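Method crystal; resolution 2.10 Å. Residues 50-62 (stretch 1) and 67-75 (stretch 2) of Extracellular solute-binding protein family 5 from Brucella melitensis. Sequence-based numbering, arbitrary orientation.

Stretch 1, residues 50-62: GVVGTFDSLNPFV
Stretch 2 (67-75) RTTARGLYN

How do the two backbones run and meet? Stretch 1 enters as the end of a strand, Gly 50 to Val 52, then continues as a largely extended loop; stretch 2 has no regular helix or strand. Gly 53, at phi/psi 144/-152, takes angles at which a CB would jam against the carbonyl O of the preceding residue, and Gly 72, at 100/-10, does the same. Phe 55 (-155/154) and Ser 57 (-156/162) are extended, whereas Asp 56 (-145/15) and Leu 58 (-127/30) break the run. The register pairs Phe 55 with Thr 68, CA to CA 4.2 Å, and Ser 57 with Thr 69, CA to CA 4.9 Å, the latter a single beta bridge, so the two chains run in the same sense at the bridge.

Which backbone atoms make the bridge? The carbonyl O of Thr 68 receives Asp 56 N at 2.8 Å, nearly straight at 166°, and a weak bond from Ser 57 N at 3.3 Å. Ala 70 N then donates to Ser 57 O at 3.1 Å, and that same oxygen lies 3.4 Å from Thr 69 CA in a CA-H...O contact.

How do polar side chains reinforce it? Asp 56 (chi1 p, chi2 7°) leaves its backbone sideways but brings its carboxylate back, so that Thr 68, whose CA-to-CB bond points toward stretch 1 and whose chi1 is p, donates from OG1 to Asp 56 OD1 at 2.6 Å. Water 1 links Ser 57 OG (chi1 t) at 2.7 Å with Thr 69 OG1 (chi1 m) at 2.7 Å, donating to the threonine and accepting from Asn 59 N at 3.0 Å. Asn 59 OD1 steadies the turn within stretch 1 by accepting from Phe 61 N at 2.8 Å.

What fills the apolar side of the contact? The small methyl of buried Ala 70 packs against two larger side chains: its CB lies 3.7 Å from Phe 55 CD2 (chi1 p) and 3.7 Å from Leu 58 CD2 (m, t), and makes an off-centre CH-pi contact with the Phe 55 ring, Ala 70 CB 4.2 Å from the centroid of the Phe 55 ring. Leu 73 (m, t) points toward stretch 1, its CD1 4.2 Å from both Leu 58 CB and Pro 60 CD.

How are the two ends of the contact closed? Pro 60, C-gamma endo, places CG 3.9 Å from Tyr 74 CB. Phe 61 (chi1 m) turns its edge toward the face of Tyr 74 (chi1 t), centroids 5.0 Å apart and planes at 62°. In the strand at the other end of stretch 1, Val 51 CG1 (chi1 m) packs 3.4 Å from Arg 71 NH1, reached through an m, m, m side chain. Altogether 654 Å² is buried.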

ATOM      1  N   GLY A  50      -8.474  10.977 -14.983  1.00 16.56           N
ATOM      2  CA  GLY A  50      -9.693  10.187 -14.863  1.00 16.75           C
ATOM      3  C   GLY A  50      -9.596   9.154 -13.753  1.00 16.65           C
ATOM      4  O   GLY A  50      -8.510   8.670 -13.448  1.00 16.55           O
ATOM      5  N   VAL A  51     -10.723   8.840 -13.131  1.00 16.94           N
ATOM      6  CA  VAL A  51     -10.838   7.712 -12.179  1.00 17.22           C
ATOM      7  C   VAL A  51     -12.130   6.963 -12.478  1.00 17.40           C
ATOM      8  O   VAL A  51     -13.085   7.562 -12.992  1.00 17.14           O
ATOM      9  CB  VAL A  51     -10.865   8.138 -10.676  1.00 18.41           C
ATOM     10  CG1 VAL A  51      -9.622   8.922 -10.312  1.00 19.40           C
ATOM     11  CG2 VAL A  51     -12.072   9.007 -10.348  1.00 19.05           C
ATOM     12  N   VAL A  52     -12.137   5.655 -12.180  1.00 16.68           N
ATOM     13  CA  VAL A  52     -13.326   4.843 -12.323  1.00 17.41           C
ATOM     14  C   VAL A  52     -14.091   4.930 -11.033  1.00 17.48           C
ATOM     15  O   VAL A  52     -13.547   4.644 -10.006  1.00 16.82           O
ATOM     16  CB  VAL A  52     -12.994   3.385 -12.614  1.00 17.80           C
ATOM     17  CG1 VAL A  52     -14.265   2.520 -12.737  1.00 18.21           C
ATOM     18  CG2 VAL A  52     -12.174   3.311 -13.899  1.00 18.45           C
ATOM     19  N   GLY A  53     -15.354   5.347 -11.094  1.00 17.44           N
ATOM     20  CA  GLY A  53     -16.193   5.368  -9.908  1.00 17.52           C
ATOM     21  C   GLY A  53     -17.141   6.567  -9.920  1.00 17.73           C
ATOM     22  O   GLY A  53     -17.520   7.028 -10.996  1.00 17.80           O
ATOM     23  N   THR A  54     -17.525   7.031  -8.733  1.00 16.92           N
ATOM     24  CA  THR A  54     -18.437   8.147  -8.568  1.00 17.52           C
ATOM     25  C   THR A  54     -18.202   8.859  -7.221  1.00 17.19           C
ATOM     26  O   THR A  54     -17.445   8.373  -6.395  1.00 17.51           O
ATOM     27  CB  THR A  54     -19.893   7.677  -8.671  1.00 17.94           C
ATOM     28  OG1 THR A  54     -20.779   8.801  -8.792  1.00 18.75           O
ATOM     29  CG2 THR A  54     -20.300   6.806  -7.453  1.00 18.46           C
ATOM     30  N   PHE A  55     -18.850  10.003  -7.024  1.00 16.97           N
ATOM     31  CA  PHE A  55     -18.814  10.671  -5.762  1.00 17.17           C
ATOM     32  C   PHE A  55     -20.037  11.521  -5.643  1.00 17.94           C
ATOM     33  O   PHE A  55     -20.568  11.955  -6.633  1.00 18.12           O
ATOM     34  CB  PHE A  55     -17.548  11.544  -5.647  1.00 16.37           C
ATOM     35  CG  PHE A  55     -17.663  12.864  -6.325  1.00 16.21           C
ATOM     36  CD1 PHE A  55     -17.406  12.988  -7.672  1.00 16.07           C
ATOM     37  CD2 PHE A  55     -18.071  13.976  -5.613  1.00 16.14           C
ATOM     38  CE1 PHE A  55     -17.554  14.200  -8.303  1.00 16.49           C
ATOM     39  CE2 PHE A  55     -18.231  15.173  -6.237  1.00 16.99           C
ATOM     40  CZ  PHE A  55     -17.940  15.298  -7.587  1.00 16.90           C
ATOM     41  N   ASP A  56     -20.452  11.790  -4.414  1.00 19.27           N
ATOM     42  CA  ASP A  56     -21.548  12.699  -4.159  1.00 21.00           C
ATOM     43  C   ASP A  56     -21.379  13.519  -2.875  1.00 20.63           C
ATOM     44  O   ASP A  56     -22.343  14.090  -2.401  1.00 21.43           O
ATOM     45  CB  ASP A  56     -22.857  11.912  -4.075  1.00 23.18           C
ATOM     46  CG  ASP A  56     -22.857  10.885  -2.977  1.00 23.99           C
ATOM     47  OD1 ASP A  56     -21.929  10.792  -2.138  1.00 23.53           O
ATOM     48  OD2 ASP A  56     -23.836  10.110  -2.980  1.00 32.04           O
ATOM     49  N   SER A  57     -20.190  13.565  -2.297  1.00 18.95           N
ATOM     50  CA  SER A  57     -20.006  14.291  -1.054  1.00 18.25           C
ATOM     51  C   SER A  57     -18.554  14.706  -0.879  1.00 17.42           C
ATOM     52  O   SER A  57     -17.672  14.150  -1.533  1.00 17.37           O
ATOM     53  CB  SER A  57     -20.474  13.472   0.165  1.00 18.29           C
ATOM     54  OG  SER A  57     -20.473  14.261   1.367  1.00 17.64           O
ATOM     55  N   LEU A  58     -18.318  15.683   0.003  1.00 16.34           N
ATOM     56  CA  LEU A  58     -17.025  16.313   0.140  1.00 16.16           C
ATOM     57  C   LEU A  58     -16.459  16.346   1.565  1.00 16.21           C
ATOM     58  O   LEU A  58     -15.662  17.244   1.890  1.00 16.88           O
ATOM     59  CB  LEU A  58     -17.063  17.745  -0.388  1.00 16.04           C
ATOM     60  CG  LEU A  58     -17.557  17.953  -1.809  1.00 16.43           C
ATOM     61  CD1 LEU A  58     -17.682  19.456  -2.121  1.00 16.97           C
ATOM     62  CD2 LEU A  58     -16.668  17.266  -2.806  1.00 15.75           C
ATOM     63  N   ASN A  59     -16.799  15.352   2.384  1.00 15.92           N
ATOM     64  CA  ASN A  59     -16.265  15.239   3.733  1.00 15.47           C
ATOM     65  C   ASN A  59     -15.615  13.895   3.922  1.00 15.48           C
ATOM     66  O   ASN A  59     -16.293  12.887   4.091  1.00 15.76           O
ATOM     67  CB  ASN A  59     -17.330  15.456   4.769  1.00 15.68           C
ATOM     68  CG  ASN A  59     -16.759  15.510   6.180  1.00 15.60           C
ATOM     69  OD1 ASN A  59     -15.673  15.016   6.442  1.00 15.12           O
ATOM     70  ND2 ASN A  59     -17.485  16.137   7.088  1.00 16.05           N
ATOM     71  N   PRO A  60     -14.285  13.864   3.886  1.00 15.63           N
ATOM     72  CA  PRO A  60     -13.595  12.588   3.938  1.00 15.44           C
ATOM     73  C   PRO A  60     -13.458  12.045   5.348  1.00 15.82           C
ATOM     74  O   PRO A  60     -12.849  10.993   5.510  1.00 15.56           O
ATOM     75  CB  PRO A  60     -12.196  12.912   3.363  1.00 15.76           C
ATOM     76  CG  PRO A  60     -12.008  14.330   3.572  1.00 16.09           C
ATOM     77  CD  PRO A  60     -13.378  14.989   3.598  1.00 15.99           C
ATOM     78  N   PHE A  61     -14.019  12.699   6.364  1.00 15.94           N
ATOM     79  CA  PHE A  61     -13.720  12.320   7.745  1.00 16.31           C
ATOM     80  C   PHE A  61     -14.866  11.686   8.536  1.00 16.45           C
ATOM     81  O   PHE A  61     -14.721  11.451   9.746  1.00 17.04           O
ATOM     82  CB  PHE A  61     -13.230  13.570   8.488  1.00 16.88           C
ATOM     83  CG  PHE A  61     -12.120  14.287   7.771  1.00 16.38           C
ATOM     84  CD1 PHE A  61     -10.896  13.660   7.566  1.00 16.18           C
ATOM     85  CD2 PHE A  61     -12.300  15.589   7.312  1.00 16.59           C
ATOM     86  CE1 PHE A  61      -9.855  14.339   6.921  1.00 16.09           C
ATOM     87  CE2 PHE A  61     -11.287  16.258   6.641  1.00 16.40           C
ATOM     88  CZ  PHE A  61     -10.066  15.630   6.440  1.00 15.83           C
ATOM     89  N   VAL A  62     -15.983  11.380   7.863  1.00 16.37           N
ATOM     90  CA  VAL A  62     -17.234  10.942   8.529  1.00 16.37           C
ATOM     91  C   VAL A  62     -17.834   9.726   7.854  1.00 16.60           C
ATOM     92  O   VAL A  62     -17.513   9.433   6.683  1.00 16.48           O
ATOM     93  CB  VAL A  62     -18.286  12.099   8.543  1.00 16.51           C
ATOM     94  CG1 VAL A  62     -17.717  13.339   9.222  1.00 16.28           C
ATOM     95  CG2 VAL A  62     -18.724  12.454   7.132  1.00 16.39           C
ATOM     96  N   ARG A  67     -17.840   6.163   1.118  1.00 20.23           N
ATOM     97  CA  ARG A  67     -17.428   5.438  -0.076  1.00 22.14           C
ATOM     98  C   ARG A  67     -17.693   6.220  -1.376  1.00 20.52           C
ATOM     99  O   ARG A  67     -17.317   5.771  -2.461  1.00 19.30           O
ATOM    100  CB  ARG A  67     -18.063   4.045  -0.091  1.00 26.62           C
ATOM    101  CG  ARG A  67     -17.386   3.060   0.885  1.00 30.57           C
ATOM    102  CD  ARG A  67     -18.042   1.685   0.908  1.00 35.36           C
ATOM    103  NE  ARG A  67     -19.435   1.823   1.334  1.00 43.81           N
ATOM    104  CZ  ARG A  67     -20.523   1.796   0.550  1.00 51.01           C
ATOM    105  NH1 ARG A  67     -20.458   1.584  -0.782  1.00 51.80           N
ATOM    106  NH2 ARG A  67     -21.715   1.971   1.123  1.00 54.70           N
ATOM    107  N   THR A  68     -18.281   7.413  -1.263  1.00 18.98           N
ATOM    108  CA  THR A  68     -18.564   8.205  -2.409  1.00 18.27           C
ATOM    109  C   THR A  68     -18.124   9.644  -2.157  1.00 18.13           C
ATOM    110  O   THR A  68     -18.826  10.603  -2.503  1.00 18.44           O
ATOM    111  CB  THR A  68     -20.053   8.119  -2.775  1.00 18.83           C
ATOM    112  OG1 THR A  68     -20.849   8.487  -1.637  1.00 19.15           O
ATOM    113  CG2 THR A  68     -20.432   6.709  -3.209  1.00 18.79           C
ATOM    114  N   THR A  69     -16.959   9.783  -1.551  1.00 17.65           N
ATOM    115  CA  THR A  69     -16.345  11.079  -1.323  1.00 18.08           C
ATOM    116  C   THR A  69     -15.354  11.427  -2.437  1.00 17.09           C
ATOM    117  O   THR A  69     -14.634  10.572  -2.905  1.00 16.78           O
ATOM    118  CB  THR A  69     -15.661  11.099   0.050  1.00 18.12           C
ATOM    119  OG1 THR A  69     -16.675  10.972   1.073  1.00 20.34           O
ATOM    120  CG2 THR A  69     -14.928  12.360   0.252  1.00 17.87           C
ATOM    121  N   ALA A  70     -15.345  12.677  -2.868  1.00 16.57           N
ATOM    122  CA  ALA A  70     -14.494  13.089  -3.949  1.00 16.94           C
ATOM    123  C   ALA A  70     -13.028  12.844  -3.637  1.00 16.89           C
ATOM    124  O   ALA A  70     -12.616  12.969  -2.498  1.00 16.43           O
ATOM    125  CB  ALA A  70     -14.661  14.558  -4.244  1.00 17.31           C
ATOM    126  N   ARG A  71     -12.282  12.501  -4.671  1.00 16.50           N
ATOM    127  CA  ARG A  71     -10.850  12.355  -4.601  1.00 17.95           C
ATOM    128  C   ARG A  71     -10.210  13.733  -4.472  1.00 16.58           C
ATOM    129  O   ARG A  71     -10.747  14.732  -4.951  1.00 15.91           O
ATOM    130  CB  ARG A  71     -10.312  11.692  -5.898  1.00 19.94           C
ATOM    131  CG  ARG A  71     -10.778  10.259  -6.145  1.00 23.98           C
ATOM    132  CD  ARG A  71     -10.088   9.256  -5.246  1.00 26.04           C
ATOM    133  NE  ARG A  71      -8.643   9.346  -5.492  1.00 31.28           N
ATOM    134  CZ  ARG A  71      -7.979   8.727  -6.471  1.00 33.53           C
ATOM    135  NH1 ARG A  71      -8.599   7.867  -7.283  1.00 32.80           N
ATOM    136  NH2 ARG A  71      -6.664   8.937  -6.607  1.00 35.95           N
ATOM    137  N   GLY A  72      -9.037  13.754  -3.872  1.00 16.03           N
ATOM    138  CA  GLY A  72      -8.156  14.917  -3.888  1.00 16.42           C
ATOM    139  C   GLY A  72      -8.215  15.760  -2.605  1.00 16.80           C
ATOM    140  O   GLY A  72      -7.368  16.633  -2.414  1.00 18.37           O
ATOM    141  N   LEU A  73      -9.160  15.502  -1.722  1.00 15.31           N
ATOM    142  CA  LEU A  73      -9.345  16.358  -0.566  1.00 16.04           C
ATOM    143  C   LEU A  73      -8.315  16.072   0.518  1.00 16.04           C
ATOM    144  O   LEU A  73      -7.731  17.000   1.093  1.00 16.59           O
ATOM    145  CB  LEU A  73     -10.767  16.222  -0.006  1.00 15.85           C
ATOM    146  CG  LEU A  73     -11.872  16.634  -0.961  1.00 16.34           C
ATOM    147  CD1 LEU A  73     -13.213  16.091  -0.472  1.00 17.13           C
ATOM    148  CD2 LEU A  73     -11.948  18.154  -1.058  1.00 16.95           C
ATOM    149  N   TYR A  74      -8.130  14.792   0.805  1.00 15.71           N
ATOM    150  CA  TYR A  74      -7.322  14.333   1.907  1.00 16.77           C
ATOM    151  C   TYR A  74      -6.967  12.845   1.676  1.00 17.89           C
ATOM    152  O   TYR A  74      -7.779  12.075   1.192  1.00 19.49           O
ATOM    153  CB  TYR A  74      -8.081  14.471   3.230  1.00 16.62           C
ATOM    154  CG  TYR A  74      -7.271  14.013   4.418  1.00 16.54           C
ATOM    155  CD1 TYR A  74      -6.275  14.825   4.939  1.00 16.96           C
ATOM    156  CD2 TYR A  74      -7.468  12.769   4.987  1.00 16.16           C
ATOM    157  CE1 TYR A  74      -5.526  14.429   6.038  1.00 17.22           C
ATOM    158  CE2 TYR A  74      -6.708  12.336   6.062  1.00 16.49           C
ATOM    159  CZ  TYR A  74      -5.727  13.178   6.573  1.00 17.17           C
ATOM    160  OH  TYR A  74      -4.978  12.795   7.632  1.00 17.80           O
ATOM    161  N   ASN A  75      -5.760  12.461   2.001  1.00 20.17           N
ATOM    162  CA  ASN A  75      -5.322  11.048   1.886  1.00 22.84           C
ATOM    163  C   ASN A  75      -5.485  10.433   0.503  1.00 24.15           C
ATOM    164  O   ASN A  75      -5.955   9.305   0.348  1.00 26.00           O
ATOM    165  CB  ASN A  75      -6.096  10.184   2.895  1.00 23.57           C
ATOM    166  CG  ASN A  75      -5.475   8.798   3.046  1.00 26.49           C
ATOM    167  OD1 ASN A  75      -4.302   8.612   2.737  1.00 29.64           O
ATOM    168  ND2 ASN A  75      -6.267   7.818   3.478  1.00 26.79           N
TER
HETATM  169  O   HOH W   1     -18.295  12.818   2.165  1.00 20.50           O